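Local coordinates for protein alpha-1,2-Mannosidase (Trichoderma reesei, PDB 1HCU) that probably trims alpha-1,2-linked mannose residues from high-mannose N-glycans of glycoproteins, as a calcium-dependent family 47 glycosyl hydrolase, at residues Phe86-Val91 and Phe160-Val165; Glu50-Gly55 and Ala92-Ser97. All coordinates share one frame; numbering follows the deposited sequence.

Interactions 1 and 2 adjoin, with centres about 8 Å apart. Residues 86-91 run straight on into 92-97, so one continuous chain meets the 160-165 loop first and the 50-55 turn next. Two polar links tie the contacts together. Asn93 N probably donates to Asn162 O at 2.8 Å, and Trp54 NE1 makes a weak bond to Thr88 O. Interaction 1 is the outer contact, beside the glycan on Asn85. Interaction 2 leads inward to Glu100, the predicted proton donor. The side chain of Ser97 is about 3 Å from that of Glu100, whereas the side chain of Phe86 in interaction 1 is about 12 Å from it.

Interaction 1: residues Phe86-Val91 and Phe160-Val165; sequences FTTTAV and FFNPTV. With NAG (2-acetamido-2-deoxy-beta-D-glucopyranose), chain F.
Phe161 and Asn162 carry this contact against the backbone of Phe86-Thr89. Phe161 CB packs on Thr88 CA at 3.7 Å. Its CG is anti to the carbonyl carbon (chi1 -72°), beside the backbone N. Ring atom CE1 comes to 3.4 Å from Phe86 O, and Thr88 N lies at the ring edge, near its plane. Leu144, next to helix 127-144 or at its end, also touches the Phe161 side chain. Asn162 supplies the direct hydrogen bond. Its CG is anti to the backbone N (chi1 -174°), and the Asn162 side chain lies beside that of Thr88 and points the same way. ND2 donates to Thr89 O at 3.0 Å. The bond is nearly straight (166°), and the acceptor lies in the amide plane. Thr88 OG1 adds a weak bond to the same oxygen. An alanine in place of Asn162 would probably leave Thr89 O without its amide donor and open a gap beside Thr88 OG1. Thr89 OG1 is 3.5 Å from Asn162 CB. Two waters add bridges. Water 1 donates to both Thr87 O and Phe161 O. Water 2 accepts from Phe161 N and donates to Thr89 OG1. The glycan on Asn85 borders the first loop: Thr88 CG2 is 3.3 Å from O5 of the NAG, and Thr87 OG1 is hydrogen-bonded to Asn85 OD1. The contact thus joins an N-glycosylation sequon, Asn85-Phe86-Thr87, to the loop of a beta hairpin, 158-160 with 166-167, which contains a cis peptide bond before Pro163.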
ATOM      1  N   PHE A  86     -17.061  16.168  -2.935  1.00 15.25           N
ATOM      2  CA  PHE A  86     -17.145  14.753  -2.595  1.00 15.20           C
ATOM      3  C   PHE A  86     -18.570  14.236  -2.444  1.00 15.23           C
ATOM      4  O   PHE A  86     -18.788  13.198  -1.819  1.00 16.93           O
ATOM      5  CB  PHE A  86     -16.384  14.472  -1.296  1.00 14.66           C
ATOM      6  CG  PHE A  86     -14.894  14.498  -1.443  1.00 12.67           C
ATOM      7  CD1 PHE A  86     -14.248  13.602  -2.289  1.00 12.80           C
ATOM      8  CD2 PHE A  86     -14.130  15.387  -0.697  1.00 14.41           C
ATOM      9  CE1 PHE A  86     -12.856  13.585  -2.387  1.00 13.15           C
ATOM     10  CE2 PHE A  86     -12.731  15.383  -0.784  1.00 15.75           C
ATOM     11  CZ  PHE A  86     -12.093  14.477  -1.631  1.00 12.47           C
ATOM     12  N   THR A  87     -19.545  14.948  -2.998  1.00 13.99           N
ATOM     13  CA  THR A  87     -20.928  14.494  -2.901  1.00 13.37           C
ATOM     14  C   THR A  87     -21.447  14.098  -4.273  1.00 13.47           C
ATOM     15  O   THR A  87     -22.631  13.829  -4.442  1.00 14.50           O
ATOM     16  CB  THR A  87     -21.868  15.573  -2.329  1.00 12.84           C
ATOM     17  OG1 THR A  87     -22.052  16.609  -3.300  1.00 13.55           O
ATOM     18  CG2 THR A  87     -21.289  16.170  -1.049  1.00 13.29           C
ATOM     19  N   THR A  88     -20.558  14.048  -5.254  1.00 14.37           N
ATOM     20  CA  THR A  88     -20.975  13.679  -6.594  1.00 14.11           C
ATOM     21  C   THR A  88     -19.776  13.339  -7.463  1.00 14.04           C
ATOM     22  O   THR A  88     -18.638  13.369  -7.001  1.00 15.51           O
ATOM     23  CB  THR A  88     -21.759  14.844  -7.252  1.00 14.15           C
ATOM     24  OG1 THR A  88     -22.316  14.413  -8.502  1.00 14.16           O
ATOM     25  CG2 THR A  88     -20.848  16.042  -7.489  1.00 13.43           C
ATOM     26  N   THR A  89     -20.049  12.982  -8.713  1.00 14.61           N
ATOM     27  CA  THR A  89     -19.009  12.697  -9.690  1.00 15.05           C
ATOM     28  C   THR A  89     -19.393  13.478 -10.946  1.00 15.91           C
ATOM     29  O   THR A  89     -20.577  13.632 -11.254  1.00 14.80           O
ATOM     30  CB  THR A  89     -18.899  11.179 -10.037  1.00 15.93           C
ATOM     31  OG1 THR A  89     -20.160  10.687 -10.504  1.00 14.04           O
ATOM     32  CG2 THR A  89     -18.452  10.378  -8.809  1.00 17.25           C
ATOM     33  N   ALA A  90     -18.398  13.978 -11.667  1.00 15.81           N
ATOM     34  CA  ALA A  90     -18.672  14.738 -12.876  1.00 16.10           C
ATOM     35  C   ALA A  90     -19.479  13.876 -13.835  1.00 16.93           C
ATOM     36  O   ALA A  90     -20.407  14.355 -14.486  1.00 16.58           O
ATOM     37  CB  ALA A  90     -17.369  15.180 -13.525  1.00 17.54           C
ATOM     38  N   VAL A  91     -19.120  12.599 -13.905  1.00 16.71           N
ATOM     39  CA  VAL A  91     -19.790  11.641 -14.777  1.00 16.30           C
ATOM     40  C   VAL A  91     -20.963  10.979 -14.059  1.00 16.83           C
ATOM     41  O   VAL A  91     -20.815  10.462 -12.951  1.00 15.71           O
ATOM     42  CB  VAL A  91     -18.814  10.536 -15.222  1.00 17.49           C
ATOM     43  CG1 VAL A  91     -19.507   9.578 -16.192  1.00 16.43           C
ATOM     44  CG2 VAL A  91     -17.574  11.166 -15.841  1.00 15.25           C
ATOM     45  N   PHE A 160     -22.385   4.585  -5.832  1.00 12.74           N
ATOM     46  CA  PHE A 160     -22.591   5.666  -6.794  1.00 13.16           C
ATOM     47  C   PHE A 160     -23.084   6.904  -6.039  1.00 13.50           C
ATOM     48  O   PHE A 160     -23.800   6.778  -5.045  1.00 13.58           O
ATOM     49  CB  PHE A 160     -23.638   5.260  -7.846  1.00 12.87           C
ATOM     50  CG  PHE A 160     -23.261   4.049  -8.659  1.00 13.32           C
ATOM     51  CD1 PHE A 160     -23.465   2.761  -8.165  1.00 13.86           C
ATOM     52  CD2 PHE A 160     -22.709   4.198  -9.932  1.00 13.79           C
ATOM     53  CE1 PHE A 160     -23.125   1.632  -8.932  1.00 10.43           C
ATOM     54  CE2 PHE A 160     -22.369   3.085 -10.701  1.00 13.26           C
ATOM     55  CZ  PHE A 160     -22.580   1.796 -10.198  1.00 11.05           C
ATOM     56  N   PHE A 161     -22.700   8.090  -6.509  1.00 13.93           N
ATOM     57  CA  PHE A 161     -23.102   9.351  -5.873  1.00 14.00           C
ATOM     58  C   PHE A 161     -24.004  10.166  -6.794  1.00 15.84           C
ATOM     59  O   PHE A 161     -24.799  10.989  -6.341  1.00 16.02           O
ATOM     60  CB  PHE A 161     -21.879  10.222  -5.550  1.00 11.62           C
ATOM     61  CG  PHE A 161     -21.048   9.722  -4.407  1.00 10.89           C
ATOM     62  CD1 PHE A 161     -19.930  10.433  -3.986  1.00 11.19           C
ATOM     63  CD2 PHE A 161     -21.371   8.543  -3.758  1.00 11.98           C
ATOM     64  CE1 PHE A 161     -19.144   9.976  -2.931  1.00 10.48           C
ATOM     65  CE2 PHE A 161     -20.597   8.074  -2.705  1.00 14.15           C
ATOM     66  CZ  PHE A 161     -19.479   8.791  -2.289  1.00 13.20           C
ATOM     67  N   ASN A 162     -23.853   9.935  -8.089  1.00 16.68           N
ATOM     68  CA  ASN A 162     -24.591  10.654  -9.104  1.00 19.02           C
ATOM     69  C   ASN A 162     -25.419   9.665  -9.917  1.00 20.46           C
ATOM     70  O   ASN A 162     -24.875   8.726 -10.496  1.00 19.94           O
ATOM     71  CB  ASN A 162     -23.594  11.356 -10.036  1.00 18.10           C
ATOM     72  CG  ASN A 162     -24.267  12.257 -11.048  1.00 17.62           C
ATOM     73  OD1 ASN A 162     -25.453  12.112 -11.330  1.00 17.48           O
ATOM     74  ND2 ASN A 162     -23.502  13.193 -11.609  1.00 17.59           N
ATOM     75  N   PRO A 163     -26.744   9.862  -9.977  1.00 22.01           N
ATOM     76  CA  PRO A 163     -27.646  10.884  -9.425  1.00 21.87           C
ATOM     77  C   PRO A 163     -27.893  10.894  -7.898  1.00 22.38           C
ATOM     78  O   PRO A 163     -28.209  11.945  -7.332  1.00 21.50           O
ATOM     79  CB  PRO A 163     -28.934  10.661 -10.213  1.00 21.67           C
ATOM     80  CG  PRO A 163     -28.825   9.202 -10.652  1.00 21.65           C
ATOM     81  CD  PRO A 163     -27.411   9.156 -11.085  1.00 22.04           C
ATOM     82  N   THR A 164     -27.809   9.743  -7.236  1.00 21.00           N
ATOM     83  CA  THR A 164     -27.990   9.722  -5.784  1.00 21.09           C
ATOM     84  C   THR A 164     -27.057   8.705  -5.129  1.00 19.99           C
ATOM     85  O   THR A 164     -26.410   7.916  -5.823  1.00 19.45           O
ATOM     86  CB  THR A 164     -29.475   9.450  -5.374  1.00 22.39           C
ATOM     87  OG1 THR A 164     -29.621   9.687  -3.968  1.00 26.91           O
ATOM     88  CG2 THR A 164     -29.895   8.023  -5.674  1.00 23.14           C
ATOM     89  N   VAL A 165     -26.957   8.746  -3.803  1.00 19.53           N
ATOM     90  CA  VAL A 165     -26.089   7.826  -3.078  1.00 20.47           C
ATOM     91  C   VAL A 165     -26.723   6.436  -3.059  1.00 20.89           C
ATOM     92  O   VAL A 165     -27.787   6.248  -2.481  1.00 21.64           O
ATOM     93  CB  VAL A 165     -25.845   8.299  -1.612  1.00 21.60           C
ATOM     94  CG1 VAL A 165     -24.945   7.316  -0.883  1.00 20.88           C
ATOM     95  CG2 VAL A 165     -25.207   9.680  -1.606  1.00 21.69           C
TER
HETATM   96  C1  NAG F 601     -21.671  19.480  -5.466  1.00 20.36           C
HETATM   97  C2  NAG F 601     -22.210  20.908  -5.343  1.00 20.93           C
HETATM   98  C3  NAG F 601     -23.722  20.862  -5.109  1.00 22.17           C
HETATM   99  C4  NAG F 601     -24.423  20.026  -6.182  1.00 22.98           C
HETATM  100  C5  NAG F 601     -23.762  18.645  -6.283  1.00 23.04           C
HETATM  101  C6  NAG F 601     -24.327  17.838  -7.425  1.00 23.58           C
HETATM  102  C7  NAG F 601     -20.786  22.622  -4.423  1.00 21.43           C
HETATM  103  C8  NAG F 601     -20.006  23.127  -3.224  1.00 18.78           C
HETATM  104  N2  NAG F 601     -21.572  21.571  -4.223  1.00 20.99           N
HETATM  105  O3  NAG F 601     -24.244  22.182  -5.106  1.00 24.30           O
HETATM  106  O4  NAG F 601     -25.800  19.872  -5.846  1.00 22.12           O
HETATM  107  O5  NAG F 601     -22.345  18.784  -6.523  1.00 20.21           O
HETATM  108  O6  NAG F 601     -23.845  18.326  -8.667  1.00 28.09           O
HETATM  109  O7  NAG F 601     -20.671  23.178  -5.518  1.00 22.21           O
HETATM  110  O   HOH W   1     -25.222  12.519  -3.933  1.00 29.47           O
HETATM  111  O   HOH W   2     -21.576   8.353  -9.145  1.00 13.50           O

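Interaction 2: residues Glu50-Gly55 and Ala92-Ser97; sequences ERNGWG and ANQGSS
Asn52 holds CG anti to its carbonyl carbon (chi1 -58°), and Gln94 holds CG anti to its backbone N (chi1 -179°) with an extended chain beyond it. The two side chains cross obliquely, with their amide planes 63° apart. The Asn52 amide also reaches Gly95 O and the side chain of Ser96. Both amides are probably turned over in the model, so their individual O and N positions are doubtful. Asn52 is presented by a type I' beta turn from Arg51 to Trp54, with positive phi at Asn52 and Gly53. Asn52 CB lies 3.7 Å above one face of the Trp54 ring, offset toward the rim. Ser96 OG lies at the edge of that ring, near its plane, 4.2 Å from Trp54 CH2. The Arg51 chain bends at chi2 and chi3, and NH2 comes to 3.9 Å from Ser97 CB. A water bridges the same two residues. It accepts from Arg51 NH2 and from Ser97 N, at 2.8 Å each. Ser97 is the N-cap of helix 98-117, where its OG accepts from Glu100 N. Arg51 also touches Glu100, the predicted proton donor. Polar groups line the contact, and one water accepts from a backbone N-H and a guanidinium N-H. It ties the turn to the residue that caps the helix bearing Glu100.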
ATOM      1  N   GLU A  50      -9.182   8.325 -13.307  1.00 22.78           N
ATOM      2  CA  GLU A  50      -9.461   6.960 -12.833  1.00 24.26           C
ATOM      3  C   GLU A  50      -9.996   6.972 -11.410  1.00 21.60           C
ATOM      4  O   GLU A  50     -10.673   6.041 -10.981  1.00 21.54           O
ATOM      5  CB  GLU A  50      -8.195   6.090 -12.840  1.00 27.81           C
ATOM      6  CG  GLU A  50      -7.543   5.884 -14.195  1.00 35.35           C
ATOM      7  CD  GLU A  50      -6.317   4.963 -14.126  1.00 39.54           C
ATOM      8  OE1 GLU A  50      -5.414   5.209 -13.288  1.00 40.50           O
ATOM      9  OE2 GLU A  50      -6.256   3.994 -14.916  1.00 41.35           O
ATOM     10  N   ARG A  51      -9.670   8.028 -10.680  1.00 20.35           N
ATOM     11  CA  ARG A  51     -10.092   8.160  -9.295  1.00 18.51           C
ATOM     12  C   ARG A  51     -11.323   9.055  -9.179  1.00 18.25           C
ATOM     13  O   ARG A  51     -11.409   9.909  -8.291  1.00 16.63           O
ATOM     14  CB  ARG A  51      -8.936   8.729  -8.469  1.00 17.88           C
ATOM     15  CG  ARG A  51      -8.482   7.873  -7.283  1.00 20.35           C
ATOM     16  CD  ARG A  51      -8.174   6.419  -7.667  1.00 18.11           C
ATOM     17  NE  ARG A  51      -9.392   5.614  -7.708  1.00 15.63           N
ATOM     18  CZ  ARG A  51      -9.481   4.405  -8.245  1.00 17.42           C
ATOM     19  NH1 ARG A  51      -8.413   3.834  -8.797  1.00 17.39           N
ATOM     20  NH2 ARG A  51     -10.649   3.778  -8.254  1.00 15.74           N
ATOM     21  N   ASN A  52     -12.266   8.869 -10.094  1.00 16.44           N
ATOM     22  CA  ASN A  52     -13.510   9.631 -10.081  1.00 17.57           C
ATOM     23  C   ASN A  52     -13.367  11.152 -10.250  1.00 16.71           C
ATOM     24  O   ASN A  52     -14.309  11.899  -9.995  1.00 14.85           O
ATOM     25  CB  ASN A  52     -14.282   9.311  -8.795  1.00 17.66           C
ATOM     26  CG  ASN A  52     -14.591   7.834  -8.662  1.00 16.47           C
ATOM     27  OD1 ASN A  52     -15.316   7.271  -9.474  1.00 18.29           O
ATOM     28  ND2 ASN A  52     -14.025   7.196  -7.647  1.00 16.00           N
ATOM     29  N   GLY A  53     -12.190  11.605 -10.670  1.00 16.29           N
ATOM     30  CA  GLY A  53     -11.985  13.021 -10.897  1.00 16.41           C
ATOM     31  C   GLY A  53     -11.958  13.950  -9.693  1.00 18.20           C
ATOM     32  O   GLY A  53     -12.233  15.147  -9.827  1.00 17.09           O
ATOM     33  N   TRP A  54     -11.627  13.419  -8.522  1.00 17.02           N
ATOM     34  CA  TRP A  54     -11.561  14.242  -7.328  1.00 16.68           C
ATOM     35  C   TRP A  54     -10.164  14.835  -7.101  1.00 16.59           C
ATOM     36  O   TRP A  54      -9.959  15.594  -6.156  1.00 18.12           O
ATOM     37  CB  TRP A  54     -12.003  13.439  -6.089  1.00 15.07           C
ATOM     38  CG  TRP A  54     -13.497  13.206  -6.018  1.00 15.15           C
ATOM     39  CD1 TRP A  54     -14.487  14.134  -6.232  1.00 15.91           C
ATOM     40  CD2 TRP A  54     -14.165  11.979  -5.689  1.00 15.37           C
ATOM     41  NE1 TRP A  54     -15.725  13.557  -6.059  1.00 16.89           N
ATOM     42  CE2 TRP A  54     -15.559  12.238  -5.724  1.00 17.14           C
ATOM     43  CE3 TRP A  54     -13.724  10.687  -5.367  1.00 16.21           C
ATOM     44  CZ2 TRP A  54     -16.514  11.251  -5.451  1.00 16.15           C
ATOM     45  CZ3 TRP A  54     -14.677   9.704  -5.094  1.00 16.36           C
ATOM     46  CH2 TRP A  54     -16.058   9.996  -5.140  1.00 16.07           C
ATOM     47  N   GLY A  55      -9.208  14.504  -7.965  1.00 15.89           N
ATOM     48  CA  GLY A  55      -7.863  15.038  -7.806  1.00 15.20           C
ATOM     49  C   GLY A  55      -6.952  14.102  -7.031  1.00 15.24           C
ATOM     50  O   GLY A  55      -6.225  14.519  -6.125  1.00 16.59           O
ATOM     51  N   ALA A  92     -22.124  10.991 -14.707  1.00 17.11           N
ATOM     52  CA  ALA A  92     -23.334  10.403 -14.145  1.00 17.48           C
ATOM     53  C   ALA A  92     -23.274   8.884 -14.121  1.00 16.61           C
ATOM     54  O   ALA A  92     -22.771   8.267 -15.053  1.00 19.17           O
ATOM     55  CB  ALA A  92     -24.548  10.853 -14.947  1.00 19.10           C
ATOM     56  N   ASN A  93     -23.794   8.292 -13.052  1.00 16.60           N
ATOM     57  CA  ASN A  93     -23.814   6.843 -12.909  1.00 17.56           C
ATOM     58  C   ASN A  93     -22.416   6.234 -12.928  1.00 17.63           C
ATOM     59  O   ASN A  93     -22.242   5.081 -13.315  1.00 18.50           O
ATOM     60  CB  ASN A  93     -24.663   6.229 -14.024  1.00 18.33           C
ATOM     61  CG  ASN A  93     -26.102   6.732 -14.002  1.00 21.64           C
ATOM     62  OD1 ASN A  93     -26.823   6.538 -13.022  1.00 22.03           O
ATOM     63  ND2 ASN A  93     -26.523   7.380 -15.083  1.00 21.82           N
ATOM     64  N   GLN A  94     -21.418   7.008 -12.517  1.00 16.42           N
ATOM     65  CA  GLN A  94     -20.054   6.505 -12.492  1.00 15.59           C
ATOM     66  C   GLN A  94     -19.765   5.734 -11.205  1.00 15.58           C
ATOM     67  O   GLN A  94     -19.942   6.255 -10.103  1.00 15.86           O
ATOM     68  CB  GLN A  94     -19.053   7.648 -12.622  1.00 14.87           C
ATOM     69  CG  GLN A  94     -17.633   7.152 -12.632  1.00 13.43           C
ATOM     70  CD  GLN A  94     -16.623   8.251 -12.814  1.00 13.98           C
ATOM     71  OE1 GLN A  94     -16.440   9.089 -11.943  1.00 15.27           O
ATOM     72  NE2 GLN A  94     -15.952   8.249 -13.957  1.00 14.01           N
ATOM     73  N   GLY A  95     -19.301   4.498 -11.351  1.00 15.21           N
ATOM     74  CA  GLY A  95     -18.996   3.679 -10.193  1.00 14.56           C
ATOM     75  C   GLY A  95     -17.806   4.179  -9.394  1.00 15.60           C
ATOM     76  O   GLY A  95     -16.858   4.734  -9.962  1.00 16.92           O
ATOM     77  N   SER A  96     -17.853   3.992  -8.076  1.00 13.84           N
ATOM     78  CA  SER A  96     -16.766   4.425  -7.204  1.00 13.62           C
ATOM     79  C   SER A  96     -16.276   3.278  -6.340  1.00 11.87           C
ATOM     80  O   SER A  96     -17.065   2.654  -5.631  1.00 11.75           O
ATOM     81  CB  SER A  96     -17.232   5.576  -6.303  1.00 13.58           C
ATOM     82  OG  SER A  96     -16.282   5.840  -5.277  1.00 16.25           O
ATOM     83  N   SER A  97     -14.978   3.000  -6.393  1.00 11.06           N
ATOM     84  CA  SER A  97     -14.405   1.922  -5.585  1.00 10.17           C
ATOM     85  C   SER A  97     -14.323   2.348  -4.130  1.00 11.41           C
ATOM     86  O   SER A  97     -13.608   3.296  -3.786  1.00 11.65           O
ATOM     87  CB  SER A  97     -12.997   1.560  -6.072  1.00 11.97           C
ATOM     88  OG  SER A  97     -12.380   0.614  -5.203  1.00 12.47           O
TER
HETATM   89  O   HOH W   3     -13.374   4.516  -8.146  1.00 11.39           O